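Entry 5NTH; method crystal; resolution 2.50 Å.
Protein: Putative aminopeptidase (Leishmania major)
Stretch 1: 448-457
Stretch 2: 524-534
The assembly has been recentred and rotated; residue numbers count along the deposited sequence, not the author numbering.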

# COMPACT_ATOMS: atom_id res chain seq x y z
N ALA A 448 -41.34 2.51 -5.87
CA ALA A 448 -41.64 2.80 -4.49
C ALA A 448 -40.54 3.71 -3.93
O ALA A 448 -40.77 4.54 -3.08
CB ALA A 448 -41.78 1.53 -3.70
N GLY A 449 -39.35 3.57 -4.48
CA GLY A 449 -38.27 4.47 -4.19
C GLY A 449 -38.50 5.89 -4.65
O GLY A 449 -38.12 6.82 -3.95
N LEU A 450 -39.08 6.09 -5.81
CA LEU A 450 -39.34 7.45 -6.28
C LEU A 450 -40.43 8.13 -5.49
O LEU A 450 -40.38 9.33 -5.25
CB LEU A 450 -39.75 7.46 -7.75
CG LEU A 450 -38.76 6.87 -8.73
CD1 LEU A 450 -39.29 6.94 -10.17
CD2 LEU A 450 -37.41 7.59 -8.57
N GLN A 451 -41.45 7.36 -5.14
CA GLN A 451 -42.55 7.88 -4.35
C GLN A 451 -42.16 8.09 -2.90
O GLN A 451 -42.68 8.98 -2.29
CB GLN A 451 -43.79 6.97 -4.41
CG GLN A 451 -44.71 7.18 -5.61
CD GLN A 451 -45.30 8.59 -5.71
OE1 GLN A 451 -45.12 9.25 -6.74
NE2 GLN A 451 -46.02 9.06 -4.65
N SER A 452 -41.27 7.27 -2.36
CA SER A 452 -40.89 7.32 -0.95
C SER A 452 -39.76 8.28 -0.63
O SER A 452 -39.57 8.60 0.51
CB SER A 452 -40.46 5.94 -0.43
OG SER A 452 -39.19 5.56 -0.93
N GLY A 453 -38.96 8.66 -1.62
CA GLY A 453 -37.70 9.34 -1.39
C GLY A 453 -36.55 8.49 -0.82
O GLY A 453 -35.54 9.05 -0.41
N ASP A 454 -36.73 7.17 -0.76
CA ASP A 454 -35.67 6.20 -0.45
C ASP A 454 -35.27 5.57 -1.80
O ASP A 454 -35.74 4.49 -2.19
CB ASP A 454 -36.17 5.08 0.48
CG ASP A 454 -36.32 5.50 1.94
OD1 ASP A 454 -36.12 6.68 2.30
OD2 ASP A 454 -36.64 4.62 2.78
N LEU A 455 -34.37 6.23 -2.49
CA LEU A 455 -34.08 5.90 -3.87
C LEU A 455 -33.40 4.53 -4.10
O LEU A 455 -32.87 3.90 -3.19
CB LEU A 455 -33.25 7.01 -4.51
CG LEU A 455 -33.77 8.44 -4.34
CD1 LEU A 455 -32.83 9.43 -5.02
CD2 LEU A 455 -35.16 8.58 -4.91
N CYS A 456 -33.44 4.12 -5.36
CA CYS A 456 -33.22 2.77 -5.80
C CYS A 456 -32.77 2.78 -7.22
O CYS A 456 -33.16 3.66 -7.99
CB CYS A 456 -34.52 2.03 -5.84
SG CYS A 456 -34.89 1.24 -4.32
N TYR A 457 -32.01 1.76 -7.59
CA TYR A 457 -31.63 1.61 -8.98
C TYR A 457 -31.24 0.19 -9.22
O TYR A 457 -30.54 -0.37 -8.40
CB TYR A 457 -30.51 2.55 -9.35
CG TYR A 457 -30.43 2.69 -10.82
CD1 TYR A 457 -31.23 3.59 -11.48
CD2 TYR A 457 -29.60 1.86 -11.57
CE1 TYR A 457 -31.19 3.70 -12.88
CE2 TYR A 457 -29.55 1.95 -12.96
CZ TYR A 457 -30.35 2.86 -13.61
OH TYR A 457 -30.29 2.98 -14.96
N THR A 524 -29.73 7.52 8.15
CA THR A 524 -30.79 8.15 7.38
C THR A 524 -32.17 7.58 7.60
O THR A 524 -33.15 8.21 7.24
CB THR A 524 -30.51 8.12 5.86
OG1 THR A 524 -30.47 6.77 5.39
CG2 THR A 524 -29.21 8.83 5.55
N GLY A 525 -32.26 6.39 8.18
CA GLY A 525 -33.53 5.67 8.29
C GLY A 525 -33.95 4.96 7.00
O GLY A 525 -35.04 4.38 6.94
N TYR A 526 -33.08 5.00 5.98
CA TYR A 526 -33.38 4.39 4.69
C TYR A 526 -33.92 2.99 4.84
O TYR A 526 -33.37 2.19 5.60
CB TYR A 526 -32.14 4.31 3.84
CG TYR A 526 -32.40 3.83 2.45
CD1 TYR A 526 -32.79 2.50 2.18
CD2 TYR A 526 -32.27 4.68 1.38
CE1 TYR A 526 -33.04 2.05 0.89
CE2 TYR A 526 -32.50 4.23 0.09
CZ TYR A 526 -32.88 2.92 -0.14
OH TYR A 526 -33.13 2.54 -1.42
N GLY A 527 -34.97 2.70 4.08
CA GLY A 527 -35.56 1.38 4.01
C GLY A 527 -36.98 1.37 4.51
O GLY A 527 -37.81 0.66 3.98
N VAL A 528 -37.24 2.16 5.54
CA VAL A 528 -38.51 2.15 6.25
C VAL A 528 -39.66 2.58 5.35
O VAL A 528 -40.75 2.00 5.39
CB VAL A 528 -38.48 3.13 7.43
CG1 VAL A 528 -39.87 3.26 8.05
CG2 VAL A 528 -37.47 2.69 8.48
N THR A 529 -39.41 3.62 4.57
CA THR A 529 -40.42 4.23 3.72
C THR A 529 -40.41 3.62 2.31
O THR A 529 -41.40 3.75 1.56
CB THR A 529 -40.23 5.76 3.64
OG1 THR A 529 -40.08 6.30 4.96
CG2 THR A 529 -41.44 6.44 3.03
N LEU A 530 -39.29 2.99 1.94
CA LEU A 530 -39.26 2.28 0.68
C LEU A 530 -40.28 1.15 0.74
O LEU A 530 -41.14 1.01 -0.12
CB LEU A 530 -37.86 1.77 0.39
CG LEU A 530 -37.72 0.95 -0.90
CD1 LEU A 530 -38.00 1.75 -2.17
CD2 LEU A 530 -36.34 0.36 -0.90
N VAL A 531 -40.20 0.38 1.82
CA VAL A 531 -41.01 -0.82 2.05
C VAL A 531 -42.49 -0.53 2.32
O VAL A 531 -43.37 -1.26 1.89
CB VAL A 531 -40.44 -1.60 3.23
CG1 VAL A 531 -41.41 -2.61 3.80
CG2 VAL A 531 -39.19 -2.31 2.81
N PHE A 532 -42.74 0.52 3.08
CA PHE A 532 -44.09 1.00 3.25
C PHE A 532 -44.72 1.29 1.89
O PHE A 532 -45.79 0.78 1.60
CB PHE A 532 -44.08 2.23 4.14
CG PHE A 532 -45.41 2.55 4.72
CD1 PHE A 532 -46.29 3.35 4.05
CD2 PHE A 532 -45.79 2.02 5.96
CE1 PHE A 532 -47.53 3.65 4.61
CE2 PHE A 532 -47.03 2.32 6.53
CZ PHE A 532 -47.90 3.14 5.85
N GLU A 533 -44.04 2.04 1.03
CA GLU A 533 -44.59 2.35 -0.31
C GLU A 533 -44.78 1.09 -1.14
O GLU A 533 -45.88 0.83 -1.63
CB GLU A 533 -43.72 3.32 -1.10
CG GLU A 533 -44.07 4.77 -0.85
CD GLU A 533 -45.49 5.15 -1.29
OE1 GLU A 533 -45.91 4.76 -2.42
OE2 GLU A 533 -46.19 5.86 -0.50
N PHE A 534 -43.69 0.34 -1.27
CA PHE A 534 -43.67 -0.85 -2.06
C PHE A 534 -44.83 -1.79 -1.74
O PHE A 534 -45.51 -2.25 -2.64
CB PHE A 534 -42.32 -1.58 -1.88
CG PHE A 534 -42.22 -2.85 -2.66
CD1 PHE A 534 -42.02 -2.82 -4.03
CD2 PHE A 534 -42.37 -4.07 -2.02
CE1 PHE A 534 -41.95 -3.99 -4.76
CE2 PHE A 534 -42.29 -5.26 -2.74
CZ PHE A 534 -42.08 -5.22 -4.11

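The contact is organised around one carboxylate. Asp-454, in the loop that follows helix 448-452, points its CA-to-CB bond toward the second stretch and places OD2 at the start of helix 528-534. There the first backbone amides of a helix lack carbonyl partners from a preceding turn, and an acidic side chain can supply the missing acceptor. The best of these bonds runs from Gly-527 N to Asp-454 OD2, at 2.9 Å with a nearly straight N-H...O angle of 161°. Two weak hydrogen bonds join it: Thr-529 N to Asp-454 OD2 at 3.4 Å and Leu-530 N to Asp-454 OD2 at 3.2 Å, bent to 137° and 132° respectively. A single oxygen thus gathers three amides, and its negative charge suits the positive end of the helix dipole. Asp-454 OD1 is hydrogen-bonded elsewhere in the structure, so both carboxylate oxygens are satisfied.

Glycines shape the backbone around this site. Gly-527, at the N-cap position, has phi/psi of 117/-37, where a CB would be jammed against the carbonyl oxygen of the residue before. Gly-525 and Gly-453 also have positive phi, which glycine adopts easily; Gly-453 is the residue at which the first stretch leaves its helix, just before Asp-454. Ser-452 steadies this exit from within its own stretch. Its OG donates to Ala-448 O at 2.9 Å, folding back on the helix, and accepts from Asp-454 N, also at 2.9 Å from Ser-452 OG. A small hydroxyl side chain can do both while lying close to the neighbouring helix, where Ser-452 CB comes within 3.1 Å of Thr-529 O.

Tyr-526 leads into Gly-527 with its CA-to-CB bond sideways, but the end of its side chain comes nearer to the first stretch. Asp-454 CB lies over one face of its ring, 4.0 Å from the centroid and 18° off the normal, a CH-pi contact that uses the aliphatic part of the same aspartate. The hydroxyl reaches toward the start of the strand, with Tyr-526 OH 3.6 Å from Cys-456 SG.

Beyond the polar centre, the helices pack at 116° with their axes 8.3 Å apart at closest approach. Small residues, Gly-449 and Ala-448, line this part of the contact. Gly-449 presents only backbone to Leu-530, whose CD1 lies 3.2 Å from Gly-449 N; a CB on Gly-449, ideally placed, would clash with Asp-454 O, 3.0 Å away in its own stretch, and would lie 3.6 Å from Leu-530 CD1. Leu-530 CD1 further meets Ala-448 CB at 4.1 Å and Cys-456 SG at 3.8 Å, so one branched side chain touches both the first helix and the strand. Ala-448 is short enough to sit against the second helix, with its CB 3.3 Å from Phe-534 N and 3.6 Å from Phe-534 CB. Farther out, Glu-533 packs through its methylenes, CB lying 3.7 Å from Ala-448 CB and CG 3.8 Å from Ser-452 CB, while its OE1 comes within 3.7 Å of Gln-451 CB.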